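Local coordinates for protein GTP cyclohydrolase 1 type 2 homolog (Staphylococcus aureus subsp. aureus, PDB 3LNL) that is of unknown function but, as a NIF3-family member, binds zinc at a dinuclear centre and forms a toroidal hexamer whose entrances are capped by PII-like domains, at residues S289-E294 with V323-I328; S126-Q131 with R282-G287; K74-L79 with L86-L91; M11-H16 with E351-D356; E203-A208 with I234-L239. The protein carries 2 engineered substitutions. All coordinates share one frame; numbering follows the deposited sequence.

Contact 1 of 5, residues S289-E294 with V323-I328; sequences SGIGYE and VNLIDI
Glu294 lays the aliphatic part of its side chain over Leu325 and Val323. Glu294 CB is 3.8 Å from Leu325 CD2 and 3.9 Å from Val323 CG1. The next carbon shares the contact, since Glu294 CG is 4.0 Å from Val323 CG1. Across Val323 the glutamate runs at about a right angle; across Leu325 it passes obliquely. Beside this patch, Ile291 CD1 meets Leu325 CD1 at 4.2 Å, again nearly at right angles, so the two methyl branches of Leu325 serve different partners. In fold terms, the loop 289-294 leaves strand 279-285 and leads into helix 294-299, whereas 323-328 carries strand 325-327. Strands 279-285, 304-307 and 325-327 run parallel with helices in the connections, as in beta-alpha-beta units, and the contact packs the first connection against the third strand. Phe305 of strand 304-307 touches both Glu294 and Leu325, and Ala318 of helix 312-321 lies against Val323 and Leu325. The carboxylate does not enter the apolar patch. With CG set between the backbone N and the carbonyl carbon (chi1 64°) and a bend at chi2 (-81°), the chain curls back to its own loop. There Glu294 OE1 accepts from Gly292 N through its syn lone pair, at 2.7 Å and 158°. That bond ties Gly292 N, inside a type II turn from Gly290 to Tyr293, to the side chain of the residue just after the turn. The turn is closed by Tyr293 N to Gly290 O at 3.1 Å.

Contact 2 of 5, residues S126-Q131 with R282-G287; sequences SIINNQ and RIAIIG
Ile128 and Asn129 sit at the break in strand 125-142 and face Ala284 of strand 279-285 and Ile286 just along the chain from it, in one branched sheet. Strand 240-253 pairs antiparallel with both strands and lies between them: the CA atoms of Ile128 and Ala284 are 8.4 Å apart, and Ile128 bonds through its backbone to Gly243 and Ser126 to Met245. The arrangement is consistent with a join between the base of the PII-like region and the NIF3 core. Ile128 extends its longer branch: CG1 stands between the backbone N and the carbonyl carbon (chi1 57°), and chi2 of 175° straightens the chain, so that Ile128 CD1 ends 4.3 Å from Ala284 CB. Asn129 and Ile286 instead cross at about a right angle, and the contact is made by the amide nitrogen against a terminal methyl. No polar bond spans the two segments. The amide of Asn129 is nevertheless satisfied on both atoms, which should fix its rotation: ND2 donates to Leu242 O, and OD1 accepts from Gln296 NE2 and Gln300 NE2. The Ile286 side chain also lies about 7 Å from a bound zinc ion, placing this end of the contact near the dinuclear centre. Asn129 itself has left-handed backbone angles where strand 125-142 is interrupted, and from there Asn129 ND2 comes within 4.1 Å of Ile286 CD1.

Contact 3 of 5, residues K74-L79 with L86-L91; sequences KGVTSL and LIIRKL
Leu79 and Ile88 supply the main apolar overlap. They cross at about a right angle, with one methyl of the leucine set against both branches of the isoleucine: Leu79 CD2 is 3.6 Å from Ile88 CG2 and 3.7 Å from Ile88 CD1. Val76 adds to the same cluster by sliding past Ile88 in the opposite direction, and Val76 CG1 comes within 3.8 Å of Ile88 CD1. The end of Ile88 therefore has a methyl of each partner beside it.

The polar part consists of one bond. Arg89 NH1 donates to Leu79 O at 3.3 Å, with an N-H...O angle of 144°, so the bond is long and bent. The donor is tilted 32° from the carbonyl plane, and the oxygen lies obliquely to the guanidinium group. A bend at chi3 (57°) turns the guanidinium back so that CD and NH1 both lie near this oxygen, Arg89 CD at 3.5 Å from Leu79 O.

Another subunit completes the surroundings. Its Ile88 and Leu79 pack on Leu79 and Ile88 here, the two Val76 residues meet, and Thr77 O accepts a bond from Asn28 ND2 of that chain. Leu79 also pairs in a parallel beta ladder with a strand of the neighbour. The arrangement is thus a loop laid on helix 83-93 at a subunit interface, where a sheet continues from one chain of the NIF3-type hexamer into the next.

Contact 4 of 5, residues M11-H16 with E351-D356; sequences MTLLDH and EKINID
This is a small surface contact of apolar character, made where helix 7-17 passes the loop that follows helix 336-350. Only 91 Å² is buried between the segments, and no hydrogen bond crosses. One residue of the helix, Leu13, makes all the contacts, and each of its methyls has a separate partner. Its CG is anti to the backbone N (chi1 -177°), which directs the fork outward from the helix to the loop. Leu13 CD1 lies 4.1 Å from Glu351 CG, the two side chains sliding past each other in opposite directions. Leu13 CD1 is also 4.2 Å from Glu351 CD, so it is the aliphatic stem and carboxyl carbon that are met, with the chain of Glu351 bent at chi2 (-76°). The other methyl, Leu13 CD2, faces Ile353 CD1 at a looser 4.4 Å. Phe348 of helix 336-350 touches both Leu13 and Ile353. No salt bridge forms here: His16 NE2 and Glu351 OE2 are 6.9 Å apart. Between the two loop residues that touch Leu13, Lys352 takes a positive phi of 55° in a Schellman motif that ends helix 336-350. The chain then continues into strand 357-359, which joins the sheet containing strand 43-46. The contact thus sets the first helix beside the Schellman motif at the end of helix 336-350, where the C-terminal part of the chain returns to the N-terminal NIF3 domain.

Contact 5 of 5, residues E203-A208 with I234-L239; sequences EFMIDA and IKQTSL
Next to Gln236, whose amide end touches Met205, the hydroxyl Thr237 OG1 is gripped by two groups: Gln132 NE2 of the same chain and Glu215 OE1 of a neighbouring subunit. These bonds lie on strand 229-238 of the sheet in the PII-like domain. Strands 197-207 and 229-238 each pair antiparallel with strand 125-142, which runs between them, as bonds to neighbouring residues of the middle strand show. Ile206 bonds to Tyr136, Ile234 to Tyr135 and Gln236 to Asp133. In keeping with an intervening strand, the CA atoms of Met205 and Ile234 are 9.1 Å apart, and only side chains bridge the gap.

Met205 does the reaching. Its chain is bent at chi2 (-60°) and again at chi3 (-68°), and this carries the CE methyl over to the other strand. There Met205 CE lies 4.4 Å from Ile234 CB, an apolar contact with the branch point of the isoleucine. Gln236 comes from the opposite direction with an extended chain beyond CG. No hydrogen bond links the two segments, so the link between the two flanking strands is van der Waals in kind.

Subunit packing continues nearby: Phe231 of the neighbouring subunit lies on Ile234, and Glu203 OE2 bonds to Tyr141 OH of that chain. At the polar end of the bridge itself, Met205 CE stops 4.2 Å from Gln236 NE2.

Contacts 1 and 3 are largely buried, contacts 2 and 5 partly so, and contact 4 lies at the surface. Contacts 1, 2 and 5 all reach one branched sheet. Contacts 1 and 2 touch through Tyr293, which packs on Ile286 and Asn129, while contacts 2 and 5 are joined through strand 125-142, with Gln131 O probably hydrogen-bonded to Ser238 N at 2.8 Å. In 2 and 5 side chains bridge across a middle strand; in 1 a loop covers a strand. Contact 3 alone has a hydrogen bond between its segments. Contacts 3 and 5 also border other subunits, and their centres are about 40 Å apart.

Contact 1 of 5, residues S289-E294 with V323-I328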
# COMPACT_ATOMS: atom_id res chain seq x y z
N SER B 289 5.99 26.13 -2.07
CA SER B 289 6.60 25.23 -1.09
C SER B 289 7.38 24.18 -1.89
O SER B 289 6.83 23.13 -2.23
CB SER B 289 5.55 24.51 -0.24
OG SER B 289 6.22 23.68 0.74
N GLY B 290 8.64 24.48 -2.19
CA GLY B 290 9.45 23.58 -3.06
C GLY B 290 10.52 22.77 -2.40
O GLY B 290 11.33 22.13 -3.07
N ILE B 291 10.51 22.76 -1.06
CA ILE B 291 11.49 21.98 -0.36
C ILE B 291 11.22 20.53 -0.74
O ILE B 291 10.06 20.11 -0.85
CB ILE B 291 11.49 22.22 1.18
CG1 ILE B 291 12.06 23.60 1.51
CG2 ILE B 291 12.31 21.11 1.89
CD1 ILE B 291 13.60 23.77 1.18
N GLY B 292 12.31 19.78 -0.98
CA GLY B 292 12.27 18.47 -1.59
C GLY B 292 13.07 18.53 -2.89
O GLY B 292 13.59 17.52 -3.30
N TYR B 293 13.20 19.71 -3.49
CA TYR B 293 13.93 19.88 -4.79
C TYR B 293 15.29 20.52 -4.64
O TYR B 293 16.02 20.64 -5.63
CB TYR B 293 13.09 20.71 -5.80
CG TYR B 293 11.90 19.98 -6.33
CD1 TYR B 293 10.68 20.05 -5.69
CD2 TYR B 293 11.99 19.22 -7.49
CE1 TYR B 293 9.55 19.36 -6.19
CE2 TYR B 293 10.88 18.54 -8.00
CZ TYR B 293 9.68 18.62 -7.34
OH TYR B 293 8.61 17.96 -7.82
N GLU B 294 15.67 20.89 -3.42
CA GLU B 294 16.91 21.68 -3.23
C GLU B 294 18.18 20.93 -3.58
O GLU B 294 19.12 21.52 -4.16
CB GLU B 294 17.01 22.32 -1.84
CG GLU B 294 17.11 21.41 -0.60
CD GLU B 294 15.77 20.85 -0.11
OE1 GLU B 294 14.80 20.84 -0.91
OE2 GLU B 294 15.71 20.39 1.07
N VAL B 323 23.92 23.27 1.25
CA VAL B 323 22.94 23.67 0.27
C VAL B 323 22.40 25.05 0.69
O VAL B 323 21.86 25.22 1.81
CB VAL B 323 21.81 22.62 0.09
CG1 VAL B 323 20.66 23.18 -0.84
CG2 VAL B 323 22.38 21.32 -0.48
N ASN B 324 22.57 26.06 -0.15
CA ASN B 324 22.12 27.36 0.22
C ASN B 324 20.63 27.61 -0.10
O ASN B 324 20.17 27.25 -1.17
CB ASN B 324 22.98 28.42 -0.45
CG ASN B 324 24.42 28.28 -0.13
OD1 ASN B 324 24.78 28.13 1.04
ND2 ASN B 324 25.27 28.31 -1.14
N LEU B 325 19.90 28.19 0.84
CA LEU B 325 18.47 28.41 0.66
C LEU B 325 18.11 29.85 0.94
O LEU B 325 18.79 30.51 1.72
CB LEU B 325 17.66 27.55 1.62
CG LEU B 325 17.86 26.05 1.61
CD1 LEU B 325 17.07 25.45 2.82
CD2 LEU B 325 17.47 25.41 0.30
N ILE B 326 17.07 30.33 0.25
CA ILE B 326 16.35 31.54 0.63
C ILE B 326 14.85 31.22 0.69
O ILE B 326 14.24 30.72 -0.26
CB ILE B 326 16.59 32.77 -0.31
CG1 ILE B 326 18.07 33.09 -0.45
CG2 ILE B 326 15.84 33.99 0.24
CD1 ILE B 326 18.46 34.04 -1.54
N ASP B 327 14.26 31.53 1.84
CA ASP B 327 12.82 31.55 2.02
C ASP B 327 12.28 32.93 1.71
O ASP B 327 12.41 33.85 2.51
CB ASP B 327 12.49 31.14 3.46
CG ASP B 327 11.01 30.80 3.68
OD1 ASP B 327 10.16 31.15 2.83
OD2 ASP B 327 10.72 30.18 4.74
N ILE B 328 11.64 33.06 0.56
CA ILE B 328 10.97 34.31 0.18
C ILE B 328 9.49 34.34 0.61
O ILE B 328 8.75 35.31 0.31
CB ILE B 328 11.05 34.59 -1.31
CG1 ILE B 328 10.49 33.43 -2.13
CG2 ILE B 328 12.47 34.96 -1.69
CD1 ILE B 328 10.27 33.80 -3.67

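Contact 2 of 5, residues S126-Q131 with R282-G287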
# COMPACT_ATOMS: atom_id res chain seq x y z
N SER B 126 15.57 29.59 -17.57
CA SER B 126 14.94 28.45 -18.21
C SER B 126 14.30 27.48 -17.24
O SER B 126 14.73 27.35 -16.08
CB SER B 126 15.89 27.71 -19.16
OG SER B 126 16.97 27.19 -18.50
N ILE B 127 13.30 26.78 -17.78
CA ILE B 127 12.56 25.78 -17.09
C ILE B 127 13.51 24.67 -16.68
O ILE B 127 14.40 24.29 -17.46
CB ILE B 127 11.40 25.20 -17.97
CG1 ILE B 127 10.29 26.26 -18.11
CG2 ILE B 127 10.84 23.88 -17.35
CD1 ILE B 127 9.46 26.53 -16.79
N ILE B 128 13.30 24.14 -15.47
CA ILE B 128 14.00 22.93 -15.00
C ILE B 128 12.98 21.89 -14.55
O ILE B 128 11.74 22.14 -14.52
CB ILE B 128 15.04 23.24 -13.85
CG1 ILE B 128 14.36 23.93 -12.69
CG2 ILE B 128 16.25 24.03 -14.40
CD1 ILE B 128 15.23 24.15 -11.48
N ASN B 129 13.49 20.71 -14.20
CA ASN B 129 12.64 19.57 -13.80
C ASN B 129 11.60 19.22 -14.88
O ASN B 129 10.43 18.94 -14.59
CB ASN B 129 11.97 19.83 -12.44
CG ASN B 129 13.00 20.02 -11.31
OD1 ASN B 129 13.92 19.25 -11.21
ND2 ASN B 129 12.88 21.08 -10.53
N ASN B 130 12.02 19.22 -16.14
CA ASN B 130 11.08 19.07 -17.25
C ASN B 130 10.27 17.80 -17.23
O ASN B 130 10.79 16.73 -16.95
CB ASN B 130 11.79 19.16 -18.60
CG ASN B 130 12.58 20.41 -18.71
OD1 ASN B 130 13.38 20.66 -17.84
ND2 ASN B 130 12.26 21.26 -19.69
N GLN B 131 8.97 17.93 -17.57
CA GLN B 131 8.11 16.77 -17.75
C GLN B 131 8.63 15.96 -18.98
O GLN B 131 9.52 16.44 -19.72
CB GLN B 131 6.64 17.22 -17.92
CG GLN B 131 6.15 18.10 -16.78
CD GLN B 131 4.67 18.48 -16.86
OE1 GLN B 131 4.03 18.31 -17.91
NE2 GLN B 131 4.12 18.97 -15.73
N ARG B 282 24.11 31.40 -10.05
CA ARG B 282 22.98 30.66 -10.56
C ARG B 282 21.97 30.36 -9.45
O ARG B 282 22.32 29.89 -8.38
CB ARG B 282 23.45 29.37 -11.24
CG ARG B 282 24.54 29.60 -12.24
CD ARG B 282 25.02 28.32 -12.91
NE ARG B 282 23.93 27.78 -13.70
CZ ARG B 282 23.91 26.57 -14.23
NH1 ARG B 282 24.94 25.74 -14.04
NH2 ARG B 282 22.86 26.19 -14.95
N ILE B 283 20.70 30.60 -9.76
CA ILE B 283 19.60 30.59 -8.84
C ILE B 283 18.52 29.63 -9.34
O ILE B 283 18.08 29.71 -10.46
CB ILE B 283 19.05 32.03 -8.77
CG1 ILE B 283 20.21 32.97 -8.25
CG2 ILE B 283 17.85 32.12 -7.81
CD1 ILE B 283 20.27 34.21 -8.96
N ALA B 284 18.11 28.68 -8.51
CA ALA B 284 16.95 27.85 -8.82
C ALA B 284 15.78 28.41 -8.01
O ALA B 284 15.96 28.74 -6.83
CB ALA B 284 17.22 26.40 -8.44
N ILE B 285 14.61 28.48 -8.62
CA ILE B 285 13.40 29.05 -7.98
C ILE B 285 12.21 28.14 -8.15
O ILE B 285 11.87 27.76 -9.26
CB ILE B 285 13.01 30.39 -8.59
CG1 ILE B 285 14.11 31.44 -8.45
CG2 ILE B 285 11.73 30.94 -7.90
CD1 ILE B 285 13.98 32.58 -9.49
N ILE B 286 11.63 27.73 -7.03
CA ILE B 286 10.32 27.09 -7.01
C ILE B 286 9.43 27.86 -6.03
O ILE B 286 9.55 27.76 -4.81
CB ILE B 286 10.33 25.58 -6.69
CG1 ILE B 286 11.16 24.84 -7.72
CG2 ILE B 286 8.86 25.03 -6.68
CD1 ILE B 286 11.34 23.38 -7.45
N GLY B 287 8.55 28.68 -6.58
CA GLY B 287 7.69 29.46 -5.71
C GLY B 287 6.70 28.58 -5.02
O GLY B 287 6.31 27.59 -5.56

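Contact 3 of 5, residues K74-L79 with L86-L91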
# COMPACT_ATOMS: atom_id res chain seq x y z
N LYS B 74 -9.21 19.33 -1.52
CA LYS B 74 -9.78 18.04 -1.24
C LYS B 74 -11.30 18.26 -1.21
O LYS B 74 -11.80 19.33 -0.83
CB LYS B 74 -9.18 17.43 0.03
CG LYS B 74 -7.65 17.31 -0.10
CD LYS B 74 -7.07 16.00 0.44
CE LYS B 74 -5.65 15.71 -0.13
NZ LYS B 74 -4.57 16.66 0.36
N GLY B 75 -12.07 17.31 -1.64
CA GLY B 75 -13.46 17.63 -1.81
C GLY B 75 -14.13 18.25 -0.56
O GLY B 75 -13.79 17.93 0.60
N VAL B 76 -15.10 19.12 -0.79
CA VAL B 76 -15.85 19.71 0.31
C VAL B 76 -16.87 18.69 0.76
O VAL B 76 -17.52 18.12 -0.06
CB VAL B 76 -16.59 20.96 -0.17
CG1 VAL B 76 -15.59 22.05 -0.53
CG2 VAL B 76 -17.49 20.59 -1.38
N THR B 77 -16.99 18.42 2.06
CA THR B 77 -18.07 17.59 2.56
C THR B 77 -19.29 18.39 3.08
O THR B 77 -20.31 17.80 3.39
CB THR B 77 -17.58 16.69 3.66
OG1 THR B 77 -16.99 17.50 4.68
CG2 THR B 77 -16.52 15.65 3.08
N SER B 78 -19.15 19.70 3.21
CA SER B 78 -20.32 20.55 3.45
C SER B 78 -20.18 21.96 2.87
O SER B 78 -19.11 22.41 2.59
CB SER B 78 -20.61 20.64 4.94
OG SER B 78 -19.65 21.44 5.55
N LEU B 79 -21.32 22.64 2.72
CA LEU B 79 -21.33 24.03 2.23
C LEU B 79 -22.24 24.85 3.16
O LEU B 79 -23.42 25.09 2.89
CB LEU B 79 -21.81 24.05 0.79
CG LEU B 79 -20.85 23.32 -0.16
CD1 LEU B 79 -21.50 23.00 -1.51
CD2 LEU B 79 -19.58 24.19 -0.31
N LEU B 86 -18.59 29.71 3.37
CA LEU B 86 -19.11 31.06 3.19
C LEU B 86 -18.63 31.65 1.86
O LEU B 86 -19.38 32.29 1.17
CB LEU B 86 -18.67 31.92 4.37
CG LEU B 86 -19.38 33.24 4.60
CD1 LEU B 86 -20.81 32.98 5.04
CD2 LEU B 86 -18.63 34.08 5.67
N ILE B 87 -17.40 31.36 1.47
CA ILE B 87 -16.82 31.89 0.26
C ILE B 87 -17.48 31.19 -0.97
O ILE B 87 -17.92 31.83 -1.94
CB ILE B 87 -15.28 31.67 0.19
CG1 ILE B 87 -14.56 32.39 1.34
CG2 ILE B 87 -14.71 32.17 -1.12
CD1 ILE B 87 -13.11 32.01 1.47
N ILE B 88 -17.62 29.87 -0.88
CA ILE B 88 -18.12 29.10 -2.01
C ILE B 88 -19.59 29.48 -2.24
O ILE B 88 -20.03 29.66 -3.39
CB ILE B 88 -17.97 27.59 -1.72
CG1 ILE B 88 -16.49 27.17 -1.68
CG2 ILE B 88 -18.77 26.75 -2.75
CD1 ILE B 88 -16.27 25.75 -0.98
N ARG B 89 -20.36 29.56 -1.15
CA ARG B 89 -21.76 29.99 -1.22
C ARG B 89 -21.91 31.41 -1.79
O ARG B 89 -22.81 31.67 -2.57
CB ARG B 89 -22.46 29.91 0.16
CG ARG B 89 -22.54 28.47 0.73
CD ARG B 89 -22.88 28.43 2.21
NE ARG B 89 -24.14 29.12 2.46
CZ ARG B 89 -25.35 28.63 2.26
NH1 ARG B 89 -25.57 27.34 1.91
NH2 ARG B 89 -26.39 29.39 2.49
N LYS B 90 -21.02 32.31 -1.42
CA LYS B 90 -21.10 33.66 -1.94
C LYS B 90 -20.86 33.68 -3.46
O LYS B 90 -21.55 34.40 -4.16
CB LYS B 90 -20.17 34.61 -1.18
CG LYS B 90 -20.38 36.12 -1.58
CD LYS B 90 -20.28 37.04 -0.39
CE LYS B 90 -20.81 38.45 -0.63
NZ LYS B 90 -20.29 39.27 0.51
N LEU B 91 -19.90 32.89 -3.94
CA LEU B 91 -19.61 32.77 -5.40
C LEU B 91 -20.88 32.35 -6.11
O LEU B 91 -21.32 32.95 -7.09
CB LEU B 91 -18.47 31.75 -5.67
CG LEU B 91 -17.09 32.23 -5.24
CD1 LEU B 91 -16.02 31.08 -5.07
CD2 LEU B 91 -16.60 33.32 -6.23

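Contact 4 of 5, residues M11-H16 with E351-D356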
# COMPACT_ATOMS: atom_id res chain seq x y z
N MET B 11 -12.14 28.95 -21.00
CA MET B 11 -11.44 27.73 -20.64
C MET B 11 -10.58 27.19 -21.78
O MET B 11 -9.43 26.74 -21.56
CB MET B 11 -12.42 26.66 -20.17
CG MET B 11 -13.00 27.00 -18.78
SD MET B 11 -11.74 26.97 -17.48
CE MET B 11 -11.09 25.36 -17.58
N THR B 12 -11.13 27.19 -22.99
CA THR B 12 -10.37 26.75 -24.17
C THR B 12 -9.12 27.61 -24.39
O THR B 12 -8.05 27.10 -24.69
CB THR B 12 -11.26 26.79 -25.45
OG1 THR B 12 -12.43 25.99 -25.23
CG2 THR B 12 -10.49 26.29 -26.65
N LEU B 13 -9.25 28.92 -24.21
CA LEU B 13 -8.11 29.81 -24.39
C LEU B 13 -7.06 29.57 -23.32
O LEU B 13 -5.88 29.43 -23.62
CB LEU B 13 -8.59 31.26 -24.37
CG LEU B 13 -7.54 32.37 -24.62
CD1 LEU B 13 -6.83 32.10 -25.95
CD2 LEU B 13 -8.26 33.72 -24.65
N LEU B 14 -7.50 29.46 -22.06
CA LEU B 14 -6.60 29.20 -20.94
C LEU B 14 -5.84 27.91 -21.13
O LEU B 14 -4.61 27.85 -20.93
CB LEU B 14 -7.37 29.12 -19.63
CG LEU B 14 -8.02 30.45 -19.22
CD1 LEU B 14 -8.75 30.35 -17.85
CD2 LEU B 14 -6.98 31.60 -19.21
N ASP B 15 -6.58 26.88 -21.53
CA ASP B 15 -6.01 25.59 -21.75
C ASP B 15 -5.00 25.54 -22.93
O ASP B 15 -4.01 24.80 -22.90
CB ASP B 15 -7.14 24.58 -21.98
CG ASP B 15 -6.61 23.20 -22.10
OD1 ASP B 15 -5.92 22.70 -21.22
OD2 ASP B 15 -6.88 22.59 -23.12
N HIS B 16 -5.26 26.36 -23.95
CA HIS B 16 -4.34 26.46 -25.07
C HIS B 16 -2.96 26.94 -24.58
O HIS B 16 -1.95 26.35 -24.91
CB HIS B 16 -4.92 27.38 -26.15
CG HIS B 16 -4.01 27.59 -27.31
ND1 HIS B 16 -3.84 26.63 -28.28
CD2 HIS B 16 -3.18 28.61 -27.63
CE1 HIS B 16 -2.94 27.06 -29.16
NE2 HIS B 16 -2.52 28.25 -28.77
N GLU B 351 -6.87 37.52 -29.71
CA GLU B 351 -8.14 36.98 -30.18
C GLU B 351 -9.15 38.07 -30.45
O GLU B 351 -10.30 37.77 -30.73
CB GLU B 351 -8.74 36.06 -29.10
CG GLU B 351 -7.84 34.94 -28.66
CD GLU B 351 -7.76 33.83 -29.66
OE1 GLU B 351 -8.82 33.24 -29.94
OE2 GLU B 351 -6.65 33.55 -30.15
N LYS B 352 -8.74 39.32 -30.28
CA LYS B 352 -9.63 40.48 -30.32
C LYS B 352 -10.82 40.39 -29.35
O LYS B 352 -11.97 40.56 -29.75
CB LYS B 352 -10.09 40.73 -31.78
CG LYS B 352 -8.91 40.77 -32.77
CD LYS B 352 -7.84 41.79 -32.34
CE LYS B 352 -6.49 41.66 -33.10
NZ LYS B 352 -6.41 42.68 -34.20
N ILE B 353 -10.53 40.18 -28.07
CA ILE B 353 -11.55 40.07 -27.03
C ILE B 353 -11.40 41.29 -26.14
O ILE B 353 -10.27 41.62 -25.73
CB ILE B 353 -11.33 38.75 -26.23
CG1 ILE B 353 -11.76 37.56 -27.07
CG2 ILE B 353 -12.09 38.77 -24.93
CD1 ILE B 353 -11.34 36.27 -26.52
N ASN B 354 -12.52 41.96 -25.83
CA ASN B 354 -12.47 43.28 -25.18
C ASN B 354 -12.68 43.27 -23.67
O ASN B 354 -12.63 44.34 -23.00
CB ASN B 354 -13.43 44.27 -25.84
CG ASN B 354 -12.86 44.84 -27.14
OD1 ASN B 354 -11.62 44.92 -27.31
ND2 ASN B 354 -13.75 45.24 -28.05
N ILE B 355 -12.77 42.07 -23.12
CA ILE B 355 -13.11 41.85 -21.73
C ILE B 355 -11.98 42.34 -20.84
O ILE B 355 -10.83 42.03 -21.08
CB ILE B 355 -13.41 40.35 -21.52
CG1 ILE B 355 -14.69 39.99 -22.29
CG2 ILE B 355 -13.54 39.98 -20.06
CD1 ILE B 355 -14.71 38.48 -22.62
N ASP B 356 -12.33 43.09 -19.81
CA ASP B 356 -11.37 43.63 -18.84
C ASP B 356 -10.77 42.53 -17.98
O ASP B 356 -11.50 41.61 -17.57
CB ASP B 356 -12.08 44.56 -17.85
CG ASP B 356 -12.77 45.73 -18.53
OD1 ASP B 356 -12.22 46.26 -19.55
OD2 ASP B 356 -13.88 46.08 -18.04

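Contact 5 of 5, residues E203-A208 with I234-L239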
# COMPACT_ATOMS: atom_id res chain seq x y z
N GLU B 203 7.52 6.79 -42.24
CA GLU B 203 7.48 7.11 -40.80
C GLU B 203 6.89 8.50 -40.54
O GLU B 203 7.02 9.43 -41.35
CB GLU B 203 8.88 7.06 -40.18
CG GLU B 203 9.75 5.86 -40.62
CD GLU B 203 11.16 5.89 -40.02
OE1 GLU B 203 11.95 4.94 -40.28
OE2 GLU B 203 11.50 6.85 -39.30
N PHE B 204 6.24 8.64 -39.40
CA PHE B 204 5.77 9.94 -38.94
C PHE B 204 5.46 9.89 -37.45
O PHE B 204 5.44 8.81 -36.82
CB PHE B 204 4.56 10.41 -39.76
CG PHE B 204 3.38 9.48 -39.71
CD1 PHE B 204 2.32 9.72 -38.84
CD2 PHE B 204 3.33 8.37 -40.54
CE1 PHE B 204 1.23 8.87 -38.79
CE2 PHE B 204 2.24 7.52 -40.51
CZ PHE B 204 1.18 7.77 -39.62
N MET B 205 5.22 11.07 -36.89
CA MET B 205 5.01 11.24 -35.45
C MET B 205 3.55 11.43 -35.14
O MET B 205 2.83 12.03 -35.91
CB MET B 205 5.81 12.44 -34.96
CG MET B 205 7.31 12.26 -35.11
SD MET B 205 7.89 10.82 -34.15
CE MET B 205 7.63 11.43 -32.45
N ILE B 206 3.12 10.87 -34.02
CA ILE B 206 1.82 11.22 -33.46
C ILE B 206 1.97 11.46 -31.95
O ILE B 206 2.87 10.91 -31.30
CB ILE B 206 0.76 10.11 -33.71
CG1 ILE B 206 1.24 8.76 -33.13
CG2 ILE B 206 0.43 10.00 -35.21
CD1 ILE B 206 0.12 7.80 -32.73
N ASP B 207 1.09 12.28 -31.41
CA ASP B 207 0.95 12.41 -29.97
C ASP B 207 0.31 11.13 -29.46
O ASP B 207 -0.34 10.41 -30.23
CB ASP B 207 0.04 13.59 -29.61
CG ASP B 207 0.59 14.90 -30.09
OD1 ASP B 207 1.81 14.97 -30.34
OD2 ASP B 207 -0.19 15.87 -30.23
N ALA B 208 0.48 10.86 -28.16
CA ALA B 208 -0.01 9.62 -27.56
C ALA B 208 -1.53 9.38 -27.71
O ALA B 208 -1.97 8.24 -27.87
CB ALA B 208 0.39 9.53 -26.09
N ILE B 234 8.10 7.00 -28.11
CA ILE B 234 9.19 7.96 -28.03
C ILE B 234 8.87 8.91 -26.88
O ILE B 234 7.75 9.45 -26.82
CB ILE B 234 9.28 8.83 -29.31
CG1 ILE B 234 9.62 7.98 -30.52
CG2 ILE B 234 10.32 9.93 -29.17
CD1 ILE B 234 10.99 7.33 -30.44
N LYS B 235 9.81 9.14 -25.98
CA LYS B 235 9.65 10.15 -24.97
C LYS B 235 10.50 11.34 -25.36
O LYS B 235 11.64 11.19 -25.83
CB LYS B 235 9.99 9.63 -23.60
CG LYS B 235 8.97 8.61 -23.11
CD LYS B 235 9.26 8.08 -21.71
CE LYS B 235 8.00 7.40 -21.14
NZ LYS B 235 8.14 6.86 -19.76
N GLN B 236 9.91 12.52 -25.20
CA GLN B 236 10.58 13.79 -25.45
C GLN B 236 10.51 14.65 -24.22
O GLN B 236 9.52 14.62 -23.51
CB GLN B 236 9.87 14.56 -26.56
CG GLN B 236 9.81 13.87 -27.90
CD GLN B 236 9.39 14.82 -29.00
OE1 GLN B 236 8.94 15.93 -28.73
NE2 GLN B 236 9.54 14.40 -30.24
N THR B 237 11.55 15.44 -24.00
CA THR B 237 11.60 16.37 -22.92
C THR B 237 10.61 17.48 -23.18
O THR B 237 10.61 18.08 -24.24
CB THR B 237 13.00 16.94 -22.73
OG1 THR B 237 13.90 15.83 -22.58
CG2 THR B 237 13.06 17.83 -21.50
N SER B 238 9.76 17.74 -22.20
CA SER B 238 8.70 18.70 -22.34
C SER B 238 9.27 20.10 -22.19
O SER B 238 10.32 20.29 -21.59
CB SER B 238 7.69 18.51 -21.18
OG SER B 238 6.65 19.43 -21.33
N LEU B 239 8.51 21.08 -22.64
CA LEU B 239 8.78 22.46 -22.34
C LEU B 239 8.31 22.87 -20.94
O LEU B 239 8.68 23.94 -20.47
CB LEU B 239 8.16 23.37 -23.42
CG LEU B 239 8.78 23.19 -24.82
CD1 LEU B 239 8.11 24.11 -25.79
CD2 LEU B 239 10.29 23.41 -24.86